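PDB 3FAW: reticulocyte binding protein from Streptococcus agalactiae COH1, which probably hydrolyses alpha-1,6 linkages in pullulan and related branched alpha-glucans, acting as a secreted, wall-anchored pullulanase of the alpha-amylase family. Local coordinates for residues T117-W122 against H410-D415; L249-L254 against L375-H380; V762-K767 against D799-D804. One frame throughout, in Å; residues are numbered along the deposited sequence.

Contact 1 of 3, residues T117-W122 against H410-D415; sequences TTRQSW and HFMNED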
ATOM      1  N   THR A 117     -20.137 -31.270  16.382  1.00 22.21           N
ATOM      2  CA  THR A 117     -19.314 -31.827  15.308  1.00 22.85           C
ATOM      3  C   THR A 117     -17.952 -31.133  15.294  1.00 22.03           C
ATOM      4  O   THR A 117     -17.867 -29.915  15.458  1.00 20.83           O
ATOM      5  CB  THR A 117     -20.000 -31.668  13.937  1.00 23.22           C
ATOM      6  OG1 THR A 117     -21.289 -32.297  13.973  1.00 24.71           O
ATOM      7  CG2 THR A 117     -19.164 -32.305  12.828  1.00 24.74           C
ATOM      8  N   THR A 118     -16.890 -31.911  15.102  1.00 21.46           N
ATOM      9  CA  THR A 118     -15.535 -31.363  15.127  1.00 21.17           C
ATOM     10  C   THR A 118     -15.265 -30.501  13.896  1.00 20.92           C
ATOM     11  O   THR A 118     -15.716 -30.807  12.791  1.00 21.56           O
ATOM     12  CB  THR A 118     -14.456 -32.466  15.216  1.00 21.70           C
ATOM     13  OG1 THR A 118     -14.562 -33.343  14.088  1.00 19.76           O
ATOM     14  CG2 THR A 118     -14.605 -33.267  16.510  1.00 21.40           C
ATOM     15  N   ARG A 119     -14.537 -29.412  14.123  1.00 20.75           N
ATOM     16  CA  ARG A 119     -14.069 -28.511  13.078  1.00 21.07           C
ATOM     17  C   ARG A 119     -12.575 -28.756  12.922  1.00 19.18           C
ATOM     18  O   ARG A 119     -11.878 -28.982  13.909  1.00 18.87           O
ATOM     19  CB  ARG A 119     -14.337 -27.054  13.501  1.00 21.63           C
ATOM     20  CG  ARG A 119     -13.671 -25.976  12.643  1.00 24.89           C
ATOM     21  CD  ARG A 119     -14.150 -24.580  13.039  1.00 25.38           C
ATOM     22  NE  ARG A 119     -13.795 -24.235  14.419  1.00 27.20           N
ATOM     23  CZ  ARG A 119     -12.678 -23.610  14.799  1.00 29.46           C
ATOM     24  NH1 ARG A 119     -11.761 -23.237  13.910  1.00 30.74           N
ATOM     25  NH2 ARG A 119     -12.473 -23.352  16.086  1.00 29.54           N
ATOM     26  N   GLN A 120     -12.074 -28.716  11.693  1.00 17.53           N
ATOM     27  CA  GLN A 120     -10.637 -28.858  11.468  1.00 16.67           C
ATOM     28  C   GLN A 120      -9.948 -27.518  11.697  1.00 15.61           C
ATOM     29  O   GLN A 120     -10.329 -26.519  11.091  1.00 14.36           O
ATOM     30  CB  GLN A 120     -10.358 -29.360  10.051  1.00 17.43           C
ATOM     31  CG  GLN A 120     -10.779 -30.803   9.823  1.00 17.46           C
ATOM     32  CD  GLN A 120     -10.667 -31.230   8.371  1.00 16.30           C
ATOM     33  OE1 GLN A 120     -10.863 -30.430   7.456  1.00 15.31           O
ATOM     34  NE2 GLN A 120     -10.359 -32.502   8.154  1.00 14.07           N
ATOM     35  N   SER A 121      -8.940 -27.493  12.574  1.00 14.53           N
ATOM     36  CA  SER A 121      -8.161 -26.270  12.807  1.00 14.01           C
ATOM     37  C   SER A 121      -7.391 -25.935  11.535  1.00 13.02           C
ATOM     38  O   SER A 121      -7.107 -26.825  10.740  1.00 12.23           O
ATOM     39  CB  SER A 121      -7.195 -26.435  13.991  1.00 14.31           C
ATOM     40  OG  SER A 121      -6.082 -27.253  13.655  1.00 12.68           O
ATOM     41  N   TRP A 122      -7.050 -24.663  11.339  1.00 12.21           N
ATOM     42  CA  TRP A 122      -6.298 -24.276  10.141  1.00 12.67           C
ATOM     43  C   TRP A 122      -4.926 -24.964  10.065  1.00 12.53           C
ATOM     44  O   TRP A 122      -4.479 -25.313   8.973  1.00 14.18           O
ATOM     45  CB  TRP A 122      -6.188 -22.746   9.992  1.00 11.70           C
ATOM     46  CG  TRP A 122      -5.293 -22.037  10.981  1.00 11.57           C
ATOM     47  CD1 TRP A 122      -5.684 -21.398  12.125  1.00 11.65           C
ATOM     48  CD2 TRP A 122      -3.873 -21.861  10.890  1.00 11.02           C
ATOM     49  NE1 TRP A 122      -4.594 -20.854  12.759  1.00 10.85           N
ATOM     50  CE2 TRP A 122      -3.471 -21.120  12.022  1.00  9.57           C
ATOM     51  CE3 TRP A 122      -2.900 -22.263   9.965  1.00  9.51           C
ATOM     52  CZ2 TRP A 122      -2.135 -20.770  12.256  1.00  9.75           C
ATOM     53  CZ3 TRP A 122      -1.571 -21.916  10.199  1.00 11.34           C
ATOM     54  CH2 TRP A 122      -1.203 -21.177  11.339  1.00 11.31           C
ATOM     55  N   HIS A 410      -8.989 -16.525   6.537  1.00 12.03           N
ATOM     56  CA  HIS A 410      -8.863 -15.319   7.345  1.00 11.85           C
ATOM     57  C   HIS A 410      -8.242 -15.625   8.706  1.00 11.37           C
ATOM     58  O   HIS A 410      -8.286 -16.767   9.177  1.00 10.75           O
ATOM     59  CB  HIS A 410     -10.230 -14.658   7.534  1.00 11.49           C
ATOM     60  CG  HIS A 410     -10.948 -14.378   6.250  1.00 13.42           C
ATOM     61  ND1 HIS A 410     -12.093 -15.047   5.874  1.00  9.85           N
ATOM     62  CD2 HIS A 410     -10.679 -13.502   5.251  1.00 13.76           C
ATOM     63  CE1 HIS A 410     -12.500 -14.594   4.701  1.00 12.37           C
ATOM     64  NE2 HIS A 410     -11.660 -13.655   4.302  1.00 13.92           N
ATOM     65  N   PHE A 411      -7.654 -14.604   9.323  1.00 10.37           N
ATOM     66  CA  PHE A 411      -7.324 -14.664  10.744  1.00 11.88           C
ATOM     67  C   PHE A 411      -8.637 -14.893  11.492  1.00 12.92           C
ATOM     68  O   PHE A 411      -9.672 -14.347  11.109  1.00 13.59           O
ATOM     69  CB  PHE A 411      -6.665 -13.377  11.240  1.00 10.81           C
ATOM     70  CG  PHE A 411      -5.215 -13.230  10.861  1.00  9.76           C
ATOM     71  CD1 PHE A 411      -4.302 -14.252  11.095  1.00  6.97           C
ATOM     72  CD2 PHE A 411      -4.751 -12.039  10.304  1.00  9.62           C
ATOM     73  CE1 PHE A 411      -2.962 -14.104  10.760  1.00  7.85           C
ATOM     74  CE2 PHE A 411      -3.406 -11.883   9.965  1.00  9.75           C
ATOM     75  CZ  PHE A 411      -2.511 -12.917  10.197  1.00  9.41           C
ATOM     76  N   MET A 412      -8.589 -15.708  12.541  1.00 12.49           N
ATOM     77  CA  MET A 412      -9.802 -16.197  13.183  1.00 12.77           C
ATOM     78  C   MET A 412      -9.842 -15.961  14.687  1.00 12.67           C
ATOM     79  O   MET A 412      -8.805 -15.879  15.352  1.00 11.95           O
ATOM     80  CB  MET A 412      -9.955 -17.695  12.917  1.00 13.19           C
ATOM     81  CG  MET A 412     -10.596 -18.039  11.580  1.00 12.62           C
ATOM     82  SD  MET A 412     -10.612 -19.821  11.295  1.00 16.45           S
ATOM     83  CE  MET A 412      -8.861 -20.125  11.060  1.00 13.82           C
ATOM     84  N   ASN A 413     -11.064 -15.844  15.203  1.00 12.85           N
ATOM     85  CA  ASN A 413     -11.322 -15.930  16.632  1.00 14.30           C
ATOM     86  C   ASN A 413     -11.292 -17.408  17.013  1.00 14.40           C
ATOM     87  O   ASN A 413     -11.398 -18.276  16.143  1.00 12.73           O
ATOM     88  CB  ASN A 413     -12.690 -15.330  16.982  1.00 14.36           C
ATOM     89  CG  ASN A 413     -12.787 -13.850  16.663  1.00 13.63           C
ATOM     90  OD1 ASN A 413     -12.054 -13.040  17.214  1.00 12.85           O
ATOM     91  ND2 ASN A 413     -13.715 -13.491  15.781  1.00 12.73           N
ATOM     92  N   GLU A 414     -11.147 -17.690  18.305  1.00 16.63           N
ATOM     93  CA  GLU A 414     -11.073 -19.075  18.802  1.00 18.45           C
ATOM     94  C   GLU A 414     -12.323 -19.906  18.504  1.00 18.29           C
ATOM     95  O   GLU A 414     -12.246 -21.136  18.475  1.00 19.78           O
ATOM     96  CB  GLU A 414     -10.776 -19.099  20.307  1.00 18.43           C
ATOM     97  CG  GLU A 414      -9.347 -18.692  20.644  1.00 22.06           C
ATOM     98  CD  GLU A 414      -9.068 -18.623  22.141  1.00 24.22           C
ATOM     99  OE1 GLU A 414      -7.892 -18.399  22.507  1.00 28.11           O
ATOM    100  OE2 GLU A 414     -10.013 -18.790  22.949  1.00 31.36           O
ATOM    101  N   ASP A 415     -13.462 -19.251  18.285  1.00 18.54           N
ATOM    102  CA  ASP A 415     -14.689 -19.959  17.887  1.00 18.50           C
ATOM    103  C   ASP A 415     -14.744 -20.296  16.391  1.00 17.77           C
ATOM    104  O   ASP A 415     -15.689 -20.942  15.935  1.00 17.90           O
ATOM    105  CB  ASP A 415     -15.949 -19.194  18.335  1.00 19.28           C
ATOM    106  CG  ASP A 415     -16.157 -17.873  17.596  1.00 19.08           C
ATOM    107  OD1 ASP A 415     -15.314 -17.474  16.764  1.00 14.23           O
ATOM    108  OD2 ASP A 415     -17.191 -17.229  17.863  1.00 20.17           O
TER
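Met412 meets Trp122 through its terminal methyl. The methionine chain bends at its last torsion (chi3 -69°), which carries CE to Trp122, 3.6 Å from CD1 and 3.9 Å from CB, on the pyrrole side of the indole. The two side chains cross at a slant. Trp122 also stacks with His431, and the backbone N of Met412 is hydrogen-bonded to Asp494 OD1. Glu414 sets out away from residues 117-122, and it is its backbone O that lies 3.3 Å from Arg119 NH2. At Asp415 it is again the main chain that approaches, with the carbonyl carbon over one face of the Arg119 guanidinium, 3.8 Å from NH2. In Arg119, CG anti to the backbone N (chi1 169°) starts the chain toward the loop, and a bend at chi3 follows. The Asp415 carboxylate is committed to Ser417, and its OD1 stays 6.6 Å from Arg119 NH2. The interface between the N-terminal and catalytic domains thus combines one apolar contact of a methionine methyl with the indole and a cation resting near peptide carbonyls, and any attraction of Arg119 to the Asp415 carboxylate is probably a modest, longer-range effect.

Contact 2 of 3, residues L249-L254 against L375-H380; sequences LGPQNL and LIHDIH
His377 NE2 and a water stand 2.7 Å apart, with the water in the plane of the imidazole at its edge. The same water accepts a weak, 3.4 Å bond from Asn253 ND2, so the ring is linked to the turn by solvent, without a direct hydrogen bond. Asn253 OD1 also comes to 3.4 Å from His377 CE1, the amide plane being turned 42° from that of the ring. His377 has CG anti to its backbone N (chi1 -164°), starting the side chain out toward the turn. There Pro251 lies over one ring face in a CH-pi contact: its CB is 4.2 Å from the ring centroid and only 13° off the normal, while its CG touches His377 CB. Leu254 CD1 packs on His377 CB at 3.7 Å and lies 4.3 Å from Ile376 CG2. A type I turn from Pro251 to Leu254 brings proline, asparagine and leucine to one histidine. Gln252 NE2 donates to Gly250 O at 3.1 Å from above the carbonyl plane, and is also bonded to Ser247 O. Helix 367-381 lies in the connection between the second and third parallel strands of the catalytic domain, and the arrangement is that of a TIM barrel whose outer helix is covered by the chain leading into the first barrel strand.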
ATOM      1  N   LEU A 249       0.297 -11.345 -24.243  1.00 14.71           N
ATOM      2  CA  LEU A 249      -0.180  -9.955 -24.328  1.00 13.80           C
ATOM      3  C   LEU A 249       0.894  -8.924 -23.968  1.00 13.47           C
ATOM      4  O   LEU A 249       1.799  -9.195 -23.182  1.00 13.33           O
ATOM      5  CB  LEU A 249      -1.392  -9.759 -23.411  1.00 13.09           C
ATOM      6  CG  LEU A 249      -2.529 -10.771 -23.561  1.00 14.04           C
ATOM      7  CD1 LEU A 249      -3.548 -10.619 -22.423  1.00 15.41           C
ATOM      8  CD2 LEU A 249      -3.202 -10.635 -24.925  1.00 13.94           C
ATOM      9  N   GLY A 250       0.772  -7.733 -24.546  1.00 14.37           N
ATOM     10  CA  GLY A 250       1.700  -6.634 -24.279  1.00 15.33           C
ATOM     11  C   GLY A 250       3.037  -6.815 -24.979  1.00 15.57           C
ATOM     12  O   GLY A 250       3.242  -7.816 -25.673  1.00 15.69           O
ATOM     13  N   PRO A 251       3.959  -5.848 -24.800  1.00 15.56           N
ATOM     14  CA  PRO A 251       5.297  -5.942 -25.395  1.00 16.01           C
ATOM     15  C   PRO A 251       6.016  -7.212 -24.945  1.00 14.72           C
ATOM     16  O   PRO A 251       6.128  -7.465 -23.746  1.00 15.50           O
ATOM     17  CB  PRO A 251       6.029  -4.698 -24.865  1.00 16.79           C
ATOM     18  CG  PRO A 251       4.984  -3.797 -24.330  1.00 16.78           C
ATOM     19  CD  PRO A 251       3.780  -4.617 -24.007  1.00 15.90           C
ATOM     20  N   GLN A 252       6.494  -7.996 -25.906  1.00 15.26           N
ATOM     21  CA  GLN A 252       7.110  -9.291 -25.623  1.00 15.75           C
ATOM     22  C   GLN A 252       8.556  -9.188 -25.122  1.00 15.48           C
ATOM     23  O   GLN A 252       9.110 -10.170 -24.623  1.00 15.50           O
ATOM     24  CB  GLN A 252       7.037 -10.188 -26.864  1.00 16.34           C
ATOM     25  CG  GLN A 252       5.612 -10.576 -27.249  1.00 16.93           C
ATOM     26  CD  GLN A 252       4.935 -11.409 -26.177  1.00 18.24           C
ATOM     27  OE1 GLN A 252       5.334 -12.544 -25.918  1.00 17.88           O
ATOM     28  NE2 GLN A 252       3.913 -10.845 -25.541  1.00 19.27           N
ATOM     29  N   ASN A 253       9.154  -8.004 -25.241  1.00 14.64           N
ATOM     30  CA  ASN A 253      10.494  -7.758 -24.705  1.00 15.21           C
ATOM     31  C   ASN A 253      10.470  -7.006 -23.372  1.00 14.84           C
ATOM     32  O   ASN A 253      11.479  -6.435 -22.959  1.00 14.43           O
ATOM     33  CB  ASN A 253      11.361  -7.011 -25.738  1.00 14.82           C
ATOM     34  CG  ASN A 253      10.801  -5.649 -26.105  1.00 14.99           C
ATOM     35  OD1 ASN A 253       9.642  -5.343 -25.815  1.00 14.83           O
ATOM     36  ND2 ASN A 253      11.618  -4.829 -26.761  1.00 13.20           N
ATOM     37  N   LEU A 254       9.315  -7.010 -22.702  1.00 15.40           N
ATOM     38  CA  LEU A 254       9.166  -6.352 -21.406  1.00 15.36           C
ATOM     39  C   LEU A 254      10.260  -6.843 -20.460  1.00 16.37           C
ATOM     40  O   LEU A 254      10.487  -8.045 -20.333  1.00 16.45           O
ATOM     41  CB  LEU A 254       7.780  -6.629 -20.811  1.00 15.22           C
ATOM     42  CG  LEU A 254       7.365  -5.817 -19.581  1.00 15.50           C
ATOM     43  CD1 LEU A 254       7.125  -4.349 -19.932  1.00 18.04           C
ATOM     44  CD2 LEU A 254       6.124  -6.432 -18.937  1.00 14.11           C
ATOM     45  N   LEU A 375       2.301   0.588 -20.484  1.00 10.99           N
ATOM     46  CA  LEU A 375       2.636   1.691 -19.586  1.00 10.94           C
ATOM     47  C   LEU A 375       3.966   1.434 -18.863  1.00 11.15           C
ATOM     48  O   LEU A 375       4.799   2.328 -18.763  1.00 11.37           O
ATOM     49  CB  LEU A 375       1.519   1.904 -18.553  1.00 11.81           C
ATOM     50  CG  LEU A 375       1.808   2.892 -17.416  1.00 10.32           C
ATOM     51  CD1 LEU A 375       2.116   4.277 -17.973  1.00 11.10           C
ATOM     52  CD2 LEU A 375       0.646   2.947 -16.432  1.00  9.52           C
ATOM     53  N   ILE A 376       4.155   0.210 -18.370  1.00 10.37           N
ATOM     54  CA  ILE A 376       5.365  -0.154 -17.622  1.00 11.83           C
ATOM     55  C   ILE A 376       6.604  -0.167 -18.531  1.00 10.72           C
ATOM     56  O   ILE A 376       7.678   0.275 -18.129  1.00 11.47           O
ATOM     57  CB  ILE A 376       5.189  -1.512 -16.895  1.00 11.20           C
ATOM     58  CG1 ILE A 376       4.217  -1.350 -15.720  1.00 13.94           C
ATOM     59  CG2 ILE A 376       6.522  -2.031 -16.384  1.00 11.03           C
ATOM     60  CD1 ILE A 376       3.836  -2.654 -15.024  1.00  9.29           C
ATOM     61  N   HIS A 377       6.429  -0.646 -19.759  1.00 11.40           N
ATOM     62  CA  HIS A 377       7.471  -0.583 -20.792  1.00 12.08           C
ATOM     63  C   HIS A 377       7.813   0.874 -21.135  1.00 11.62           C
ATOM     64  O   HIS A 377       8.977   1.208 -21.330  1.00 12.71           O
ATOM     65  CB  HIS A 377       7.012  -1.341 -22.045  1.00 11.95           C
ATOM     66  CG  HIS A 377       8.116  -1.666 -23.010  1.00 14.94           C
ATOM     67  ND1 HIS A 377       9.161  -2.509 -22.693  1.00 17.37           N
ATOM     68  CD2 HIS A 377       8.317  -1.288 -24.296  1.00 17.50           C
ATOM     69  CE1 HIS A 377       9.968  -2.620 -23.735  1.00 17.77           C
ATOM     70  NE2 HIS A 377       9.474  -1.892 -24.722  1.00 15.26           N
ATOM     71  N   ASP A 378       6.795   1.733 -21.195  1.00 13.20           N
ATOM     72  CA  ASP A 378       6.990   3.176 -21.427  1.00 13.10           C
ATOM     73  C   ASP A 378       7.689   3.868 -20.241  1.00 12.06           C
ATOM     74  O   ASP A 378       8.463   4.798 -20.433  1.00 11.47           O
ATOM     75  CB  ASP A 378       5.651   3.871 -21.722  1.00 13.82           C
ATOM     76  CG  ASP A 378       4.965   3.346 -22.989  1.00 14.72           C
ATOM     77  OD1 ASP A 378       5.585   2.569 -23.748  1.00 11.60           O
ATOM     78  OD2 ASP A 378       3.790   3.708 -23.219  1.00 11.68           O
ATOM     79  N   ILE A 379       7.419   3.416 -19.021  1.00 12.67           N
ATOM     80  CA  ILE A 379       8.140   3.906 -17.837  1.00 11.14           C
ATOM     81  C   ILE A 379       9.616   3.494 -17.896  1.00 11.65           C
ATOM     82  O   ILE A 379      10.508   4.320 -17.685  1.00 11.37           O
ATOM     83  CB  ILE A 379       7.500   3.390 -16.522  1.00 11.65           C
ATOM     84  CG1 ILE A 379       6.124   4.035 -16.308  1.00 10.83           C
ATOM     85  CG2 ILE A 379       8.397   3.695 -15.325  1.00 11.46           C
ATOM     86  CD1 ILE A 379       5.327   3.469 -15.123  1.00 11.39           C
ATOM     87  N   HIS A 380       9.864   2.222 -18.199  1.00 12.10           N
ATOM     88  CA  HIS A 380      11.225   1.680 -18.253  1.00 11.79           C
ATOM     89  C   HIS A 380      12.075   2.345 -19.334  1.00 12.37           C
ATOM     90  O   HIS A 380      13.269   2.575 -19.130  1.00 10.45           O
ATOM     91  CB  HIS A 380      11.204   0.160 -18.465  1.00 11.59           C
ATOM     92  CG  HIS A 380      10.723  -0.614 -17.273  1.00 13.56           C
ATOM     93  ND1 HIS A 380      10.278  -1.915 -17.359  1.00 11.47           N
ATOM     94  CD2 HIS A 380      10.608  -0.265 -15.969  1.00 14.43           C
ATOM     95  CE1 HIS A 380       9.913  -2.335 -16.162  1.00  9.98           C
ATOM     96  NE2 HIS A 380      10.107  -1.354 -15.299  1.00 12.11           N
TER
HETATM   97  O   HOH W   1      10.435  -1.669 -27.265  1.00 22.49           O

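Contact 3 of 3, residues V762-K767 against D799-D804; sequences VLLGEK and DSLLID
Val762 and Leu801 form a hydrogen-bonded pair of an antiparallel ladder in the C-terminal domain, whose two antiparallel sheets are consistent with the beta sandwich usual for this domain in alpha-amylase relatives. Val762 N donates to Leu801 O at 2.7 Å, almost in line with the carbonyl bond, and Leu801 N returns a bond to Val762 O at 2.9 Å. Next to it, Leu763 and Ser800 make a non-hydrogen-bonded pair, where Ser800 CB comes to 3.2 Å from Val762 O. The tight part of the contact is the face carrying Val762, Leu801 and Ile803, joined by Leu764 just past the strand. Leu764 has CD1 anti to CA (chi2 -178°), and this methyl presses on Leu801 CD1 at 3.4 Å, closer than a normal carbon-carbon contact. Val762 CG2 meets Ile803 CD1 less closely. All four side chains also pack on Phe752 of strand 748-754, which belongs to the five-stranded sheet, so this face is buried between the two sheets.

The face of Leu763 and Ser800 is looser. Leu763 lies across Asp799, both partly exposed; its CD1 lies 3.6 Å from Asp799 O and 3.8 Å from Asp799 OD1. Ser800 OG is hydrogen-bonded to Asn761 ND2. Beyond the strand the chain turns at Gly765, with positive phi (66°), and Glu766 OE1 forms a salt bridge with Lys769 NZ. At this end of the ladder the carbonyl of Asp799 gathers the chain: its O accepts from Leu764 N at 2.9 Å and from Gly765 N at 3.2 Å, both donors arriving from the same face of the carbonyl plane.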
ATOM      1  N   VAL A 762      23.410  32.110  11.559  1.00 17.60           N
ATOM      2  CA  VAL A 762      23.906  30.773  11.894  1.00 16.98           C
ATOM      3  C   VAL A 762      25.424  30.811  12.082  1.00 17.30           C
ATOM      4  O   VAL A 762      26.165  31.110  11.145  1.00 17.49           O
ATOM      5  CB  VAL A 762      23.551  29.750  10.795  1.00 17.14           C
ATOM      6  CG1 VAL A 762      24.139  28.383  11.120  1.00 16.77           C
ATOM      7  CG2 VAL A 762      22.039  29.647  10.631  1.00 17.96           C
ATOM      8  N   LEU A 763      25.879  30.497  13.295  1.00 17.35           N
ATOM      9  CA  LEU A 763      27.307  30.512  13.625  1.00 17.03           C
ATOM     10  C   LEU A 763      28.032  29.289  13.041  1.00 16.04           C
ATOM     11  O   LEU A 763      27.552  28.162  13.153  1.00 15.50           O
ATOM     12  CB  LEU A 763      27.485  30.564  15.147  1.00 16.37           C
ATOM     13  CG  LEU A 763      28.900  30.628  15.728  1.00 17.65           C
ATOM     14  CD1 LEU A 763      29.694  31.817  15.186  1.00 16.38           C
ATOM     15  CD2 LEU A 763      28.818  30.688  17.243  1.00 19.71           C
ATOM     16  N   LEU A 764      29.181  29.525  12.411  1.00 16.50           N
ATOM     17  CA  LEU A 764      30.018  28.449  11.867  1.00 16.73           C
ATOM     18  C   LEU A 764      31.258  28.223  12.732  1.00 17.22           C
ATOM     19  O   LEU A 764      31.620  27.080  13.016  1.00 16.50           O
ATOM     20  CB  LEU A 764      30.429  28.759  10.422  1.00 16.07           C
ATOM     21  CG  LEU A 764      29.274  28.903   9.424  1.00 16.43           C
ATOM     22  CD1 LEU A 764      29.793  29.170   8.010  1.00 14.07           C
ATOM     23  CD2 LEU A 764      28.384  27.673   9.441  1.00 12.78           C
ATOM     24  N   GLY A 765      31.903  29.311  13.149  1.00 17.39           N
ATOM     25  CA  GLY A 765      33.083  29.225  14.010  1.00 18.78           C
ATOM     26  C   GLY A 765      34.250  28.561  13.300  1.00 20.08           C
ATOM     27  O   GLY A 765      34.214  28.367  12.085  1.00 19.17           O
ATOM     28  N   GLU A 766      35.280  28.199  14.060  1.00 21.00           N
ATOM     29  CA  GLU A 766      36.469  27.569  13.481  1.00 23.19           C
ATOM     30  C   GLU A 766      36.182  26.189  12.885  1.00 23.03           C
ATOM     31  O   GLU A 766      36.880  25.756  11.966  1.00 22.76           O
ATOM     32  CB  GLU A 766      37.600  27.468  14.518  1.00 24.86           C
ATOM     33  CG  GLU A 766      38.310  28.789  14.786  1.00 26.32           C
ATOM     34  CD  GLU A 766      39.117  29.265  13.591  1.00 30.50           C
ATOM     35  OE1 GLU A 766      40.081  28.565  13.207  1.00 31.89           O
ATOM     36  OE2 GLU A 766      38.786  30.335  13.034  1.00 31.03           O
ATOM     37  N   LYS A 767      35.162  25.508  13.402  1.00 23.42           N
ATOM     38  CA  LYS A 767      34.821  24.160  12.938  1.00 24.42           C
ATOM     39  C   LYS A 767      34.244  24.128  11.519  1.00 24.28           C
ATOM     40  O   LYS A 767      34.586  23.238  10.736  1.00 24.18           O
ATOM     41  CB  LYS A 767      33.846  23.479  13.908  1.00 24.48           C
ATOM     42  CG  LYS A 767      33.538  22.032  13.536  1.00 25.76           C
ATOM     43  CD  LYS A 767      32.938  21.257  14.700  1.00 27.87           C
ATOM     44  CE  LYS A 767      32.504  19.859  14.273  1.00 31.34           C
ATOM     45  NZ  LYS A 767      33.579  19.105  13.571  1.00 34.26           N
ATOM     46  N   ASP A 799      32.492  34.664  10.325  1.00 15.66           N
ATOM     47  CA  ASP A 799      32.419  33.237  10.679  1.00 15.73           C
ATOM     48  C   ASP A 799      30.965  32.783  10.884  1.00 15.41           C
ATOM     49  O   ASP A 799      30.673  31.939  11.734  1.00 15.08           O
ATOM     50  CB  ASP A 799      33.284  32.935  11.916  1.00 15.88           C
ATOM     51  CG  ASP A 799      32.733  33.551  13.199  1.00 18.34           C
ATOM     52  OD1 ASP A 799      31.749  34.317  13.131  1.00 18.55           O
ATOM     53  OD2 ASP A 799      33.284  33.260  14.284  1.00 18.76           O
ATOM     54  N   SER A 800      30.059  33.351  10.094  1.00 15.22           N
ATOM     55  CA  SER A 800      28.647  33.008  10.183  1.00 14.56           C
ATOM     56  C   SER A 800      27.921  33.306   8.880  1.00 15.52           C
ATOM     57  O   SER A 800      28.486  33.903   7.956  1.00 15.61           O
ATOM     58  CB  SER A 800      27.984  33.750  11.356  1.00 14.51           C
ATOM     59  OG  SER A 800      28.147  35.157  11.258  1.00 10.99           O
ATOM     60  N   LEU A 801      26.675  32.846   8.816  1.00 16.80           N
ATOM     61  CA  LEU A 801      25.768  33.101   7.698  1.00 17.59           C
ATOM     62  C   LEU A 801      24.524  33.808   8.226  1.00 16.99           C
ATOM     63  O   LEU A 801      23.966  33.397   9.239  1.00 17.19           O
ATOM     64  CB  LEU A 801      25.356  31.779   7.041  1.00 17.95           C
ATOM     65  CG  LEU A 801      26.218  31.252   5.891  1.00 20.84           C
ATOM     66  CD1 LEU A 801      27.695  31.235   6.245  1.00 22.87           C
ATOM     67  CD2 LEU A 801      25.741  29.867   5.490  1.00 19.76           C
ATOM     68  N   LEU A 802      24.102  34.871   7.545  1.00 16.99           N
ATOM     69  CA  LEU A 802      22.838  35.537   7.846  1.00 17.11           C
ATOM     70  C   LEU A 802      21.802  35.082   6.826  1.00 18.10           C
ATOM     71  O   LEU A 802      21.939  35.358   5.630  1.00 19.53           O
ATOM     72  CB  LEU A 802      22.997  37.059   7.801  1.00 16.47           C
ATOM     73  CG  LEU A 802      21.744  37.905   8.054  1.00 15.91           C
ATOM     74  CD1 LEU A 802      21.096  37.556   9.396  1.00 17.18           C
ATOM     75  CD2 LEU A 802      22.094  39.387   7.997  1.00 16.01           C
ATOM     76  N   ILE A 803      20.770  34.392   7.301  1.00 18.33           N
ATOM     77  CA  ILE A 803      19.781  33.777   6.421  1.00 18.05           C
ATOM     78  C   ILE A 803      18.403  34.407   6.603  1.00 17.59           C
ATOM     79  O   ILE A 803      17.931  34.575   7.729  1.00 15.49           O
ATOM     80  CB  ILE A 803      19.693  32.253   6.656  1.00 18.58           C
ATOM     81  CG1 ILE A 803      21.069  31.609   6.450  1.00 18.24           C
ATOM     82  CG2 ILE A 803      18.657  31.624   5.716  1.00 16.02           C
ATOM     83  CD1 ILE A 803      21.091  30.124   6.706  1.00 20.40           C
ATOM     84  N   ASP A 804      17.773  34.753   5.480  1.00 17.81           N
ATOM     85  CA  ASP A 804      16.426  35.334   5.465  1.00 18.43           C
ATOM     86  C   ASP A 804      15.389  34.382   6.070  1.00 17.66           C
ATOM     87  O   ASP A 804      15.583  33.168   6.065  1.00 19.03           O
ATOM     88  CB  ASP A 804      15.999  35.659   4.024  1.00 19.58           C
ATOM     89  CG  ASP A 804      16.549  36.988   3.514  1.00 22.14           C
ATOM     90  OD1 ASP A 804      17.583  37.477   4.024  1.00 16.73           O
ATOM     91  OD2 ASP A 804      15.935  37.536   2.573  1.00 24.71           O
TER

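In the fold
From the N terminus, the chain first leaves strand 114-120 at contact 1 and returns to it 288 residues later, closing a very long loop that holds the second domain and the opening strands of the barrel. Contact 2 lies wholly within that loop: residues 249-254, just ahead of the first barrel strand, meet helix 367-381 before the chain reaches 410-415. Contact 3 follows in series and closes a much shorter loop. Contact 1 joins the N-terminal domain to the catalytic domain, contact 2 holds a lead-in segment on the barrel's outside, and contact 3 is internal to the C-terminal domain. Centres of contacts 1 and 3 lie about 67 Å apart, on opposite sides of the chain's centre.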